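Local coordinates for protein actva-orf6 monooxygenase (Streptomyces coelicolor, PDB 1N5V) that probably oxidises an aromatic polyketide intermediate to a quinone during antibiotic (actinorhodin) biosynthesis, as a small cofactor-independent monooxygenase of the ABM family, at residues D5-F10 and Q64-Q69; E37-V42 and V73-D78; V11-F16 and V101-R106. All blocks are in the same frame, centred on the assembly; numbering follows the deposited sequence.

Interaction 1: D5-F10 and Q64-Q69. With NOM (7-hydroxy-5-methyl-3,3a,5,11b-tetrahydro-1,4-dioxa-cyclopenta[a]anthracene-2,6,11-trione), chain C.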
loop_
_atom_site.group_PDB
_atom_site.type_symbol
_atom_site.label_atom_id
_atom_site.label_comp_id
_atom_site.label_asym_id
_atom_site.label_seq_id
_atom_site.Cartn_x
_atom_site.Cartn_y
_atom_site.Cartn_z
ATOM N N ASP A 5 3.458 11.106 -6.230
ATOM C CA ASP A 5 2.912 12.037 -7.209
ATOM C C ASP A 5 1.675 12.758 -6.684
ATOM O O ASP A 5 0.676 12.139 -6.323
ATOM C CB ASP A 5 2.538 11.249 -8.463
ATOM C CG ASP A 5 2.086 12.103 -9.629
ATOM O OD1 ASP A 5 1.909 13.324 -9.405
ATOM O OD2 ASP A 5 1.920 11.513 -10.728
ATOM N N PRO A 6 1.676 14.088 -6.778
ATOM C CA PRO A 6 0.552 14.915 -6.379
ATOM C C PRO A 6 -0.734 14.691 -7.152
ATOM O O PRO A 6 -1.775 15.090 -6.614
ATOM C CB PRO A 6 1.064 16.348 -6.468
ATOM C CG PRO A 6 2.553 16.210 -6.445
ATOM C CD PRO A 6 2.826 14.930 -7.210
ATOM N N ARG A 7 -0.815 14.043 -8.299
ATOM C CA ARG A 7 -2.033 13.657 -8.966
ATOM C C ARG A 7 -2.722 12.453 -8.284
ATOM O O ARG A 7 -3.867 12.177 -8.658
ATOM C CB ARG A 7 -1.828 13.161 -10.400
ATOM C CG ARG A 7 -1.889 14.235 -11.482
ATOM C CD ARG A 7 -1.826 13.595 -12.855
ATOM N NE ARG A 7 -0.844 12.506 -12.910
ATOM C CZ ARG A 7 -0.937 11.508 -13.798
ATOM N NH1 ARG A 7 -1.950 11.500 -14.664
ATOM N NH2 ARG A 7 -0.034 10.536 -13.804
ATOM N N VAL A 8 -1.990 11.718 -7.415
ATOM C CA VAL A 8 -2.618 10.629 -6.680
ATOM C C VAL A 8 -3.539 11.216 -5.602
ATOM O O VAL A 8 -3.169 11.624 -4.514
ATOM C CB VAL A 8 -1.609 9.634 -6.072
ATOM C CG1 VAL A 8 -2.326 8.552 -5.281
ATOM C CG2 VAL A 8 -0.752 8.972 -7.152
ATOM N N GLY A 9 -4.862 11.171 -5.851
ATOM C CA GLY A 9 -5.788 11.755 -4.868
ATOM C C GLY A 9 -6.474 10.702 -4.009
ATOM O O GLY A 9 -7.102 11.074 -3.042
ATOM N N PHE A 10 -6.380 9.422 -4.352
ATOM C CA PHE A 10 -7.133 8.431 -3.630
ATOM C C PHE A 10 -6.505 7.070 -3.854
ATOM O O PHE A 10 -6.141 6.727 -4.959
ATOM C CB PHE A 10 -8.591 8.467 -4.097
ATOM C CG PHE A 10 -9.577 7.584 -3.388
ATOM C CD1 PHE A 10 -10.193 8.004 -2.220
ATOM C CD2 PHE A 10 -9.904 6.339 -3.897
ATOM C CE1 PHE A 10 -11.087 7.186 -1.550
ATOM C CE2 PHE A 10 -10.808 5.531 -3.231
ATOM C CZ PHE A 10 -11.447 5.960 -2.083
ATOM N N GLN A 64 -4.005 3.138 -7.121
ATOM C CA GLN A 64 -3.887 4.604 -7.152
ATOM C C GLN A 64 -4.920 5.194 -8.110
ATOM O O GLN A 64 -5.092 4.646 -9.198
ATOM C CB GLN A 64 -2.503 4.991 -7.700
ATOM C CG GLN A 64 -1.308 4.840 -6.799
ATOM C CD GLN A 64 0.021 5.086 -7.515
ATOM O OE1 GLN A 64 0.178 4.780 -8.718
ATOM N NE2 GLN A 64 1.041 5.607 -6.833
ATOM N N TRP A 65 -5.660 6.221 -7.678
ATOM C CA TRP A 65 -6.715 6.857 -8.381
ATOM C C TRP A 65 -6.520 8.379 -8.294
ATOM O O TRP A 65 -5.980 8.837 -7.289
ATOM C CB TRP A 65 -8.153 6.579 -7.841
ATOM C CG TRP A 65 -8.552 5.191 -8.212
ATOM C CD1 TRP A 65 -8.222 4.053 -7.501
ATOM C CD2 TRP A 65 -9.232 4.774 -9.420
ATOM N NE1 TRP A 65 -8.689 2.974 -8.214
ATOM C CE2 TRP A 65 -9.326 3.373 -9.367
ATOM C CE3 TRP A 65 -9.767 5.422 -10.499
ATOM C CZ2 TRP A 65 -9.951 2.624 -10.339
ATOM C CZ3 TRP A 65 -10.405 4.698 -11.497
ATOM C CH2 TRP A 65 -10.487 3.300 -11.424
ATOM N N GLU A 66 -7.007 9.116 -9.305
ATOM C CA GLU A 66 -6.744 10.560 -9.229
ATOM C C GLU A 66 -7.594 11.217 -8.146
ATOM O O GLU A 66 -7.169 12.157 -7.460
ATOM C CB GLU A 66 -6.869 11.249 -10.551
ATOM C CG GLU A 66 -6.060 10.782 -11.739
ATOM C CD GLU A 66 -6.166 11.729 -12.927
ATOM O OE1 GLU A 66 -7.141 12.529 -12.984
ATOM O OE2 GLU A 66 -5.283 11.730 -13.822
ATOM N N SER A 67 -8.767 10.675 -7.890
ATOM C CA SER A 67 -9.675 11.207 -6.889
ATOM C C SER A 67 -10.685 10.120 -6.556
ATOM O O SER A 67 -10.845 9.123 -7.295
ATOM C CB SER A 67 -10.369 12.474 -7.448
ATOM O OG SER A 67 -11.269 12.081 -8.469
ATOM N N GLU A 68 -11.434 10.403 -5.498
ATOM C CA GLU A 68 -12.522 9.505 -5.098
ATOM C C GLU A 68 -13.652 9.508 -6.099
ATOM O O GLU A 68 -14.363 8.499 -6.394
ATOM C CB GLU A 68 -13.029 9.979 -3.700
ATOM C CG GLU A 68 -14.019 8.999 -3.122
ATOM C CD GLU A 68 -14.705 9.381 -1.816
ATOM O OE1 GLU A 68 -14.206 10.135 -0.953
ATOM O OE2 GLU A 68 -15.839 8.895 -1.628
ATOM N N GLN A 69 -13.934 10.725 -6.625
ATOM C CA GLN A 69 -15.057 10.780 -7.610
ATOM C C GLN A 69 -14.732 9.901 -8.815
ATOM O O GLN A 69 -15.573 9.172 -9.321
ATOM C CB GLN A 69 -15.398 12.186 -8.098
ATOM C CG GLN A 69 -16.586 12.071 -9.076
ATOM C CD GLN A 69 -16.953 13.338 -9.796
ATOM O OE1 GLN A 69 -18.149 13.649 -9.981
ATOM N NE2 GLN A 69 -15.947 14.094 -10.184
HETATM C C1 NOM C . -8.053 -2.124 -9.316
HETATM C C2 NOM C . -8.766 -3.229 -8.880
HETATM C C3 NOM C . -9.610 -3.098 -7.783
HETATM C C4 NOM C . -9.780 -1.886 -7.100
HETATM C C5 NOM C . -9.055 -0.792 -7.571
HETATM C C6 NOM C . -8.215 -0.904 -8.676
HETATM C C10 NOM C . -10.349 -4.227 -7.308
HETATM C C9 NOM C . -11.227 -4.121 -6.180
HETATM C C8 NOM C . -11.410 -2.908 -5.489
HETATM C C7 NOM C . -10.662 -1.772 -5.973
HETATM O O3 NOM C . -10.824 -0.730 -5.361
HETATM O O4 NOM C . -10.267 -5.333 -7.837
HETATM O O2 NOM C . -9.156 0.418 -6.922
HETATM C C13 NOM C . -11.909 -5.276 -5.795
HETATM C C14 NOM C . -12.519 -5.212 -4.373
HETATM O O1 NOM C . -12.999 -3.981 -3.941
HETATM C C11 NOM C . -12.266 -2.860 -4.406
HETATM C C12 NOM C . -12.231 -1.770 -3.366
HETATM C C15 NOM C . -13.439 -6.401 -4.207
HETATM C C16 NOM C . -12.947 -7.359 -5.327
HETATM O O5 NOM C . -13.397 -8.515 -5.337
HETATM O O6 NOM C . -12.140 -6.921 -6.159
#
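Gly9 and Phe10 both turn their backbone N-H groups onto the carbonyl of Trp65, so that one acceptor is gripped by two consecutive donors: a classic beta bulge, here at the very start of strand 10-17. Each of the two bonds, Gly9 N to Trp65 O and Phe10 N to Trp65 O, is 3.0 Å long and noticeably bent. The return bond, Trp65 N to Phe10 O, measures 2.8 Å and completes the antiparallel hydrogen-bonded pair. Close backbone CH contacts extend this edge, with Glu66 CA 3.3 Å from Arg7 O.

Apolar packing is centred on Phe10. With CG anti to the backbone N (chi1 -175°), its ring lies against the first turn of helix 68-76, where Glu68 CA sits over one face, 4.2 Å from the ring centroid, in a CH-pi contact. Glu68 CB follows over that face, and Trp65 CB meets the ring at its edge.

Val8 lies against the chain of Gln64, CG1 near its CG and CG2 3.8 Å from the amide NE2.

The charged interactions lie at the outer rim. Arg7 NH1 forms a salt bridge of 3.4 Å with Glu66 OE2, the guanidinium and carboxylate planes turned 71° apart. Asp5 OD2 lies in the guanidinium plane near NE, a long bridge, while OD1 closes an Asx turn.

Trp65 sends its indole toward the pocket, where NE1 donates to O2 of the bound ligand at 2.9 Å. Gln64 bonds to Ser47 of strand 45-53, Ser67 caps helix 68-76, and the ring of Tyr71 on that helix meets both Trp65 and Phe10.

Interaction 2: E37-V42 and V73-D78. With NOM (7-hydroxy-5-methyl-3,3a,5,11b-tetrahydro-1,4-dioxa-cyclopenta[a]anthracene-2,6,11-trione), chain C.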
loop_
_atom_site.group_PDB
_atom_site.type_symbol
_atom_site.label_atom_id
_atom_site.label_comp_id
_atom_site.label_asym_id
_atom_site.label_seq_id
_atom_site.Cartn_x
_atom_site.Cartn_y
_atom_site.Cartn_z
ATOM N N GLU A 37 -8.364 -5.653 -18.582
ATOM C CA GLU A 37 -7.812 -4.887 -19.662
ATOM C C GLU A 37 -8.595 -3.572 -19.828
ATOM O O GLU A 37 -8.021 -2.506 -19.990
ATOM C CB GLU A 37 -7.946 -5.707 -20.951
ATOM C CG GLU A 37 -7.107 -5.213 -22.120
ATOM C CD GLU A 37 -5.646 -5.004 -21.709
ATOM O OE1 GLU A 37 -5.079 -5.772 -20.888
ATOM O OE2 GLU A 37 -5.126 -3.959 -22.176
ATOM N N TRP A 38 -9.930 -3.625 -19.632
ATOM C CA TRP A 38 -10.737 -2.433 -19.698
ATOM C C TRP A 38 -10.323 -1.364 -18.694
ATOM O O TRP A 38 -10.534 -0.179 -19.014
ATOM C CB TRP A 38 -12.212 -2.784 -19.465
ATOM C CG TRP A 38 -12.531 -3.228 -18.068
ATOM C CD1 TRP A 38 -12.538 -4.522 -17.619
ATOM C CD2 TRP A 38 -12.957 -2.409 -16.962
ATOM N NE1 TRP A 38 -12.881 -4.521 -16.282
ATOM C CE2 TRP A 38 -13.145 -3.259 -15.859
ATOM C CE3 TRP A 38 -13.202 -1.048 -16.806
ATOM C CZ2 TRP A 38 -13.551 -2.798 -14.600
ATOM C CZ3 TRP A 38 -13.601 -0.587 -15.551
ATOM C CH2 TRP A 38 -13.764 -1.453 -14.467
ATOM N N ILE A 39 -9.776 -1.703 -17.514
ATOM C CA ILE A 39 -9.536 -0.673 -16.512
ATOM C C ILE A 39 -8.472 0.331 -16.907
ATOM O O ILE A 39 -8.540 1.505 -16.533
ATOM C CB ILE A 39 -9.215 -1.236 -15.107
ATOM C CG1 ILE A 39 -9.530 -0.179 -14.032
ATOM C CG2 ILE A 39 -7.746 -1.604 -15.004
ATOM C CD1 ILE A 39 -9.649 -0.708 -12.621
ATOM N N ARG A 40 -7.455 -0.151 -17.654
ATOM C CA ARG A 40 -6.318 0.642 -18.043
ATOM C C ARG A 40 -6.725 1.934 -18.720
ATOM O O ARG A 40 -6.089 2.946 -18.443
ATOM C CB ARG A 40 -5.302 -0.140 -18.906
ATOM C CG ARG A 40 -4.743 -1.427 -18.367
ATOM C CD ARG A 40 -3.538 -2.112 -18.983
ATOM N NE ARG A 40 -3.740 -2.383 -20.419
ATOM C CZ ARG A 40 -3.365 -1.421 -21.290
ATOM N NH1 ARG A 40 -2.803 -0.302 -20.801
ATOM N NH2 ARG A 40 -3.513 -1.528 -22.606
ATOM N N GLU A 41 -7.756 2.007 -19.555
ATOM C CA GLU A 41 -8.052 3.274 -20.209
ATOM C C GLU A 41 -9.002 4.143 -19.390
ATOM O O GLU A 41 -9.152 5.307 -19.748
ATOM C CB GLU A 41 -8.684 3.078 -21.564
ATOM C CG GLU A 41 -8.046 2.407 -22.758
ATOM C CD GLU A 41 -9.145 2.148 -23.795
ATOM O OE1 GLU A 41 -10.289 1.745 -23.400
ATOM O OE2 GLU A 41 -8.945 2.346 -25.015
ATOM N N VAL A 42 -9.632 3.621 -18.362
ATOM C CA VAL A 42 -10.590 4.435 -17.594
ATOM C C VAL A 42 -10.012 5.715 -17.062
ATOM O O VAL A 42 -8.961 5.713 -16.420
ATOM C CB VAL A 42 -11.132 3.534 -16.460
ATOM C CG1 VAL A 42 -11.640 4.319 -15.280
ATOM C CG2 VAL A 42 -12.197 2.648 -17.099
ATOM N N VAL A 73 -17.198 6.904 -9.819
ATOM C CA VAL A 73 -17.880 6.937 -11.109
ATOM C C VAL A 73 -17.332 5.940 -12.127
ATOM O O VAL A 73 -18.018 5.157 -12.783
ATOM C CB VAL A 73 -17.660 8.297 -11.804
ATOM C CG1 VAL A 73 -18.360 8.288 -13.168
ATOM C CG2 VAL A 73 -18.123 9.463 -10.956
ATOM N N ASN A 74 -16.010 6.062 -12.290
ATOM C CA ASN A 74 -15.328 5.284 -13.317
ATOM C C ASN A 74 -15.099 3.833 -13.005
ATOM O O ASN A 74 -14.949 3.062 -13.944
ATOM C CB ASN A 74 -13.991 5.966 -13.639
ATOM C CG ASN A 74 -14.392 7.063 -14.632
ATOM O OD1 ASN A 74 -14.028 8.211 -14.402
ATOM N ND2 ASN A 74 -15.091 6.539 -15.632
ATOM N N PHE A 75 -15.096 3.505 -11.724
ATOM C CA PHE A 75 -14.900 2.108 -11.383
ATOM C C PHE A 75 -16.085 1.598 -10.591
ATOM O O PHE A 75 -16.739 0.679 -11.081
ATOM C CB PHE A 75 -13.623 2.070 -10.554
ATOM C CG PHE A 75 -13.327 0.663 -10.175
ATOM C CD1 PHE A 75 -12.726 -0.173 -11.104
ATOM C CD2 PHE A 75 -13.654 0.211 -8.907
ATOM C CE1 PHE A 75 -12.458 -1.472 -10.725
ATOM C CE2 PHE A 75 -13.374 -1.071 -8.531
ATOM C CZ PHE A 75 -12.773 -1.923 -9.447
ATOM N N GLY A 76 -16.367 2.140 -9.407
ATOM C CA GLY A 76 -17.495 1.692 -8.618
ATOM C C GLY A 76 -18.825 1.678 -9.334
ATOM O O GLY A 76 -19.570 0.709 -9.152
ATOM N N ALA A 77 -19.174 2.621 -10.199
ATOM C CA ALA A 77 -20.461 2.602 -10.887
ATOM C C ALA A 77 -20.377 2.089 -12.314
ATOM O O ALA A 77 -21.195 2.461 -13.153
ATOM C CB ALA A 77 -21.161 3.963 -10.934
ATOM N N ASP A 78 -19.337 1.336 -12.608
ATOM C CA ASP A 78 -19.203 0.658 -13.893
ATOM C C ASP A 78 -19.586 -0.774 -13.523
ATOM O O ASP A 78 -19.144 -1.310 -12.502
ATOM C CB ASP A 78 -17.794 0.691 -14.425
ATOM C CG ASP A 78 -17.588 0.280 -15.858
ATOM O OD1 ASP A 78 -16.939 1.040 -16.615
ATOM O OD2 ASP A 78 -18.071 -0.814 -16.224
HETATM C C1 NOM C . -8.053 -2.124 -9.316
HETATM C C2 NOM C . -8.766 -3.229 -8.880
HETATM C C3 NOM C . -9.610 -3.098 -7.783
HETATM C C4 NOM C . -9.780 -1.886 -7.100
HETATM C C5 NOM C . -9.055 -0.792 -7.571
HETATM C C6 NOM C . -8.215 -0.904 -8.676
HETATM C C10 NOM C . -10.349 -4.227 -7.308
HETATM C C9 NOM C . -11.227 -4.121 -6.180
HETATM C C8 NOM C . -11.410 -2.908 -5.489
HETATM C C7 NOM C . -10.662 -1.772 -5.973
HETATM O O3 NOM C . -10.824 -0.730 -5.361
HETATM O O4 NOM C . -10.267 -5.333 -7.837
HETATM O O2 NOM C . -9.156 0.418 -6.922
HETATM C C13 NOM C . -11.909 -5.276 -5.795
HETATM C C14 NOM C . -12.519 -5.212 -4.373
HETATM O O1 NOM C . -12.999 -3.981 -3.941
HETATM C C11 NOM C . -12.266 -2.860 -4.406
HETATM C C12 NOM C . -12.231 -1.770 -3.366
HETATM C C15 NOM C . -13.439 -6.401 -4.207
HETATM C C16 NOM C . -12.947 -7.359 -5.327
HETATM O O5 NOM C . -13.397 -8.515 -5.337
HETATM O O6 NOM C . -12.140 -6.921 -6.159
#
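Phe75 stands between Trp38 and Ile39 and the bound ligand, and tracing it outward from the backbone explains the contact. Its CB packs on the indole of Trp65. CG then stands anti to the backbone N (chi1 -179°), which carries the ring away from helix 68-76 and into the pocket. Along one flank, CD1 comes 3.5 Å from Ile39 CD1 and 3.7 Å from Trp38 CH2, and CE1 touches the same two atoms. CE2 and the tip belong to the ligand: CE2 approaches C7, and CZ ends 3.8 Å from C3, at the junction of the aromatic and quinone rings, part of which lies over one face of the phenyl ring.

Trp38 runs nearly perpendicular to Phe75. With CG held above its own main chain (chi1 69°), the benzene end of the indole reaches past the end of helix 68-76 to the loop beyond, where CZ3 lies 3.9 Å from Asp78 OD1. That carboxylate has its charged partner in Arg80. Ile39 stretches out until CD1 touches both the Phe75 ring and, at 3.9 Å, C1 of the ligand. Further along, Val42 CG1 lies 3.3 Å from Asn74 CB, the two side chains passing alongside and pointing opposite ways.

Carbon meets carbon in nearly every one of these approaches, and the segments are joined by van der Waals packing, without a hydrogen bond or salt bridge. Phe75 and Ile39 thus offer the planar part of the ligand shape and dispersion, leaving directed bonds to Trp65 NE1 and Tyr71 OH.

Interaction 3: V11-F16 and V101-R106. With NOM (7-hydroxy-5-methyl-3,3a,5,11b-tetrahydro-1,4-dioxa-cyclopenta[a]anthracene-2,6,11-trione), chain C.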
loop_
_atom_site.group_PDB
_atom_site.type_symbol
_atom_site.label_atom_id
_atom_site.label_comp_id
_atom_site.label_asym_id
_atom_site.label_seq_id
_atom_site.Cartn_x
_atom_site.Cartn_y
_atom_site.Cartn_z
ATOM N N VAL A 11 -6.431 6.310 -2.780
ATOM C CA VAL A 11 -5.835 5.005 -2.713
ATOM C C VAL A 11 -6.797 4.036 -2.067
ATOM O O VAL A 11 -7.406 4.226 -1.015
ATOM C CB VAL A 11 -4.500 5.093 -1.927
ATOM C CG1 VAL A 11 -3.884 3.716 -1.629
ATOM C CG2 VAL A 11 -3.463 5.938 -2.665
ATOM N N ALA A 12 -6.881 2.864 -2.662
ATOM C CA ALA A 12 -7.619 1.702 -2.165
ATOM C C ALA A 12 -6.577 0.592 -1.967
ATOM O O ALA A 12 -5.789 0.204 -2.835
ATOM C CB ALA A 12 -8.694 1.280 -3.168
ATOM N N VAL A 13 -6.510 0.060 -0.772
ATOM C CA VAL A 13 -5.624 -1.042 -0.414
ATOM C C VAL A 13 -6.567 -2.211 -0.169
ATOM O O VAL A 13 -7.345 -2.190 0.771
ATOM C CB VAL A 13 -4.828 -0.715 0.849
ATOM C CG1 VAL A 13 -4.020 -1.934 1.254
ATOM C CG2 VAL A 13 -3.957 0.509 0.615
ATOM N N VAL A 14 -6.527 -3.194 -1.027
ATOM C CA VAL A 14 -7.432 -4.315 -1.041
ATOM C C VAL A 14 -6.625 -5.581 -0.762
ATOM O O VAL A 14 -5.836 -5.998 -1.592
ATOM C CB VAL A 14 -8.148 -4.467 -2.404
ATOM C CG1 VAL A 14 -9.208 -5.553 -2.355
ATOM C CG2 VAL A 14 -8.828 -3.170 -2.860
ATOM N N THR A 15 -6.973 -6.233 0.313
ATOM C CA THR A 15 -6.423 -7.465 0.805
ATOM C C THR A 15 -7.284 -8.698 0.589
ATOM O O THR A 15 -8.405 -8.725 1.116
ATOM C CB THR A 15 -6.190 -7.356 2.331
ATOM O OG1 THR A 15 -5.258 -6.269 2.485
ATOM C CG2 THR A 15 -5.509 -8.596 2.889
ATOM N N PHE A 16 -6.764 -9.673 -0.141
ATOM C CA PHE A 16 -7.492 -10.908 -0.416
ATOM C C PHE A 16 -6.906 -12.082 0.380
ATOM O O PHE A 16 -5.755 -12.461 0.124
ATOM C CB PHE A 16 -7.333 -11.315 -1.902
ATOM C CG PHE A 16 -7.910 -10.371 -2.917
ATOM C CD1 PHE A 16 -7.168 -9.249 -3.296
ATOM C CD2 PHE A 16 -9.130 -10.600 -3.522
ATOM C CE1 PHE A 16 -7.687 -8.324 -4.188
ATOM C CE2 PHE A 16 -9.643 -9.685 -4.453
ATOM C CZ PHE A 16 -8.931 -8.540 -4.771
ATOM N N VAL A 101 -9.461 -0.810 2.287
ATOM C CA VAL A 101 -9.199 0.347 3.134
ATOM C C VAL A 101 -9.070 1.547 2.203
ATOM O O VAL A 101 -8.397 1.458 1.175
ATOM C CB VAL A 101 -7.935 0.206 4.001
ATOM C CG1 VAL A 101 -7.768 1.396 4.958
ATOM C CG2 VAL A 101 -7.921 -1.055 4.867
ATOM N N PHE A 102 -9.831 2.605 2.399
ATOM C CA PHE A 102 -9.776 3.791 1.540
ATOM C C PHE A 102 -8.965 4.838 2.300
ATOM O O PHE A 102 -9.019 5.009 3.510
ATOM C CB PHE A 102 -11.139 4.245 1.058
ATOM C CG PHE A 102 -11.943 3.158 0.400
ATOM C CD1 PHE A 102 -11.634 2.703 -0.869
ATOM C CD2 PHE A 102 -13.006 2.566 1.036
ATOM C CE1 PHE A 102 -12.345 1.670 -1.461
ATOM C CE2 PHE A 102 -13.767 1.556 0.476
ATOM C CZ PHE A 102 -13.432 1.100 -0.791
ATOM N N MET A 103 -8.198 5.615 1.546
ATOM C CA MET A 103 -7.285 6.557 2.084
ATOM C C MET A 103 -6.725 7.523 1.077
ATOM O O MET A 103 -6.652 7.370 -0.150
ATOM C CB MET A 103 -6.143 5.657 2.704
ATOM C CG MET A 103 -5.287 4.949 1.703
ATOM S SD MET A 103 -4.011 3.845 2.373
ATOM C CE MET A 103 -4.989 2.675 3.272
ATOM N N THR A 104 -6.125 8.557 1.679
ATOM C CA THR A 104 -5.499 9.627 0.873
ATOM C C THR A 104 -4.050 9.757 1.216
ATOM O O THR A 104 -3.697 9.858 2.411
ATOM C CB THR A 104 -6.364 10.857 1.286
ATOM O OG1 THR A 104 -7.545 10.805 0.441
ATOM C CG2 THR A 104 -5.702 12.175 1.178
ATOM N N PRO A 105 -3.192 9.898 0.225
ATOM C CA PRO A 105 -1.779 10.107 0.483
ATOM C C PRO A 105 -1.589 11.421 1.254
ATOM O O PRO A 105 -2.323 12.339 0.903
ATOM C CB PRO A 105 -1.115 10.078 -0.868
ATOM C CG PRO A 105 -2.143 9.772 -1.892
ATOM C CD PRO A 105 -3.482 9.841 -1.209
ATOM N N ARG A 106 -0.742 11.475 2.280
ATOM C CA ARG A 106 -0.556 12.708 3.037
ATOM C C ARG A 106 0.889 13.224 3.023
ATOM O O ARG A 106 1.113 14.360 2.609
ATOM C CB ARG A 106 -1.037 12.631 4.478
ATOM C CG ARG A 106 -2.486 12.876 4.742
ATOM C CD ARG A 106 -3.038 14.214 4.252
ATOM N NE ARG A 106 -4.471 14.172 4.000
ATOM C CZ ARG A 106 -5.355 14.778 3.239
ATOM N NH1 ARG A 106 -5.058 15.739 2.368
ATOM N NH2 ARG A 106 -6.643 14.423 3.302
HETATM C C1 NOM C . -8.053 -2.124 -9.316
HETATM C C2 NOM C . -8.766 -3.229 -8.880
HETATM C C3 NOM C . -9.610 -3.098 -7.783
HETATM C C4 NOM C . -9.780 -1.886 -7.100
HETATM C C5 NOM C . -9.055 -0.792 -7.571
HETATM C C6 NOM C . -8.215 -0.904 -8.676
HETATM C C10 NOM C . -10.349 -4.227 -7.308
HETATM C C9 NOM C . -11.227 -4.121 -6.180
HETATM C C8 NOM C . -11.410 -2.908 -5.489
HETATM C C7 NOM C . -10.662 -1.772 -5.973
HETATM O O3 NOM C . -10.824 -0.730 -5.361
HETATM O O4 NOM C . -10.267 -5.333 -7.837
HETATM O O2 NOM C . -9.156 0.418 -6.922
HETATM C C13 NOM C . -11.909 -5.276 -5.795
HETATM C C14 NOM C . -12.519 -5.212 -4.373
HETATM O O1 NOM C . -12.999 -3.981 -3.941
HETATM C C11 NOM C . -12.266 -2.860 -4.406
HETATM C C12 NOM C . -12.231 -1.770 -3.366
HETATM C C15 NOM C . -13.439 -6.401 -4.207
HETATM C C16 NOM C . -12.947 -7.359 -5.327
HETATM O O5 NOM C . -13.397 -8.515 -5.337
HETATM O O6 NOM C . -12.140 -6.921 -6.159
#
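Met103 and Val13 meet at the apolar centre, where Met103 CE touches Val13 CG2 at 3.6 Å. The methionine gets there by tucking CG over the backbone, flanked by N and C (chi1 70°), and bending again at chi3, which lays its thioether along the neighbouring strand. Nearer its root, CG packs 3.7 Å from Val11 CB and SD lies near Val11 CG1. Val11 CG2 continues the apolar row as far as the ring of Pro105. Val11, Val13, Val101 and Met103 share one face of the sheet.

The opposite face carries Ala12 and Phe102. Phe102 CD1 reaches Ala12 CB at 4.0 Å, and CE1 lies 3.9 Å from the ligand methyl C12. Ala12 CB and Val14 CG2 also touch the ligand, so this face forms a floor of the pocket, and Phe16 extends it toward the lactone end with its ring edge near O6.

Between the two faces runs the backbone ladder. Val11 and Met103 exchange two hydrogen bonds, the shorter from Val11 N to Met103 O at 2.8 Å; Val13 and Val101 exchange two more, of which Val13 N to Val101 O is almost straight, 170°. Between them, the Ala12-Phe102 non-hydrogen-bonded pair is flanked by CA-H contacts to carbonyl oxygens.

The short strand axes run antiparallel, at 148°. Strand 10-17 is an inner strand, with 58-65 along its other edge, while 99-109 is outermost within its own chain; there Met103, Thr104 and Pro105 pair with a strand of the second subunit, carrying the sheet across the dimer, consistent with a dimeric alpha+beta barrel.

In the fold
Three contacts surround one ligand, a worked case of a pocket built from distant parts of a short chain. Interactions 1 and 2 have centres about 14 Å apart and share helix 68-76; they join where Trp65 CH2 packs 3.5 Å from Phe75 CB. Interactions 1 and 3, about 11 Å apart between centres, adjoin where the loop 5-10 runs into strand 10-17 and meet at Phe10 CZ and Phe102 CD1, 3.5 Å apart. Interactions 2 and 3 do not touch, their nearest atoms being about 7 Å apart, yet both reach the ligand. Interaction 1 gives it a hydrogen bond, with Tyr71 OH adding another, while 2 and 3 supply apolar walls. All three also touch the second subunit.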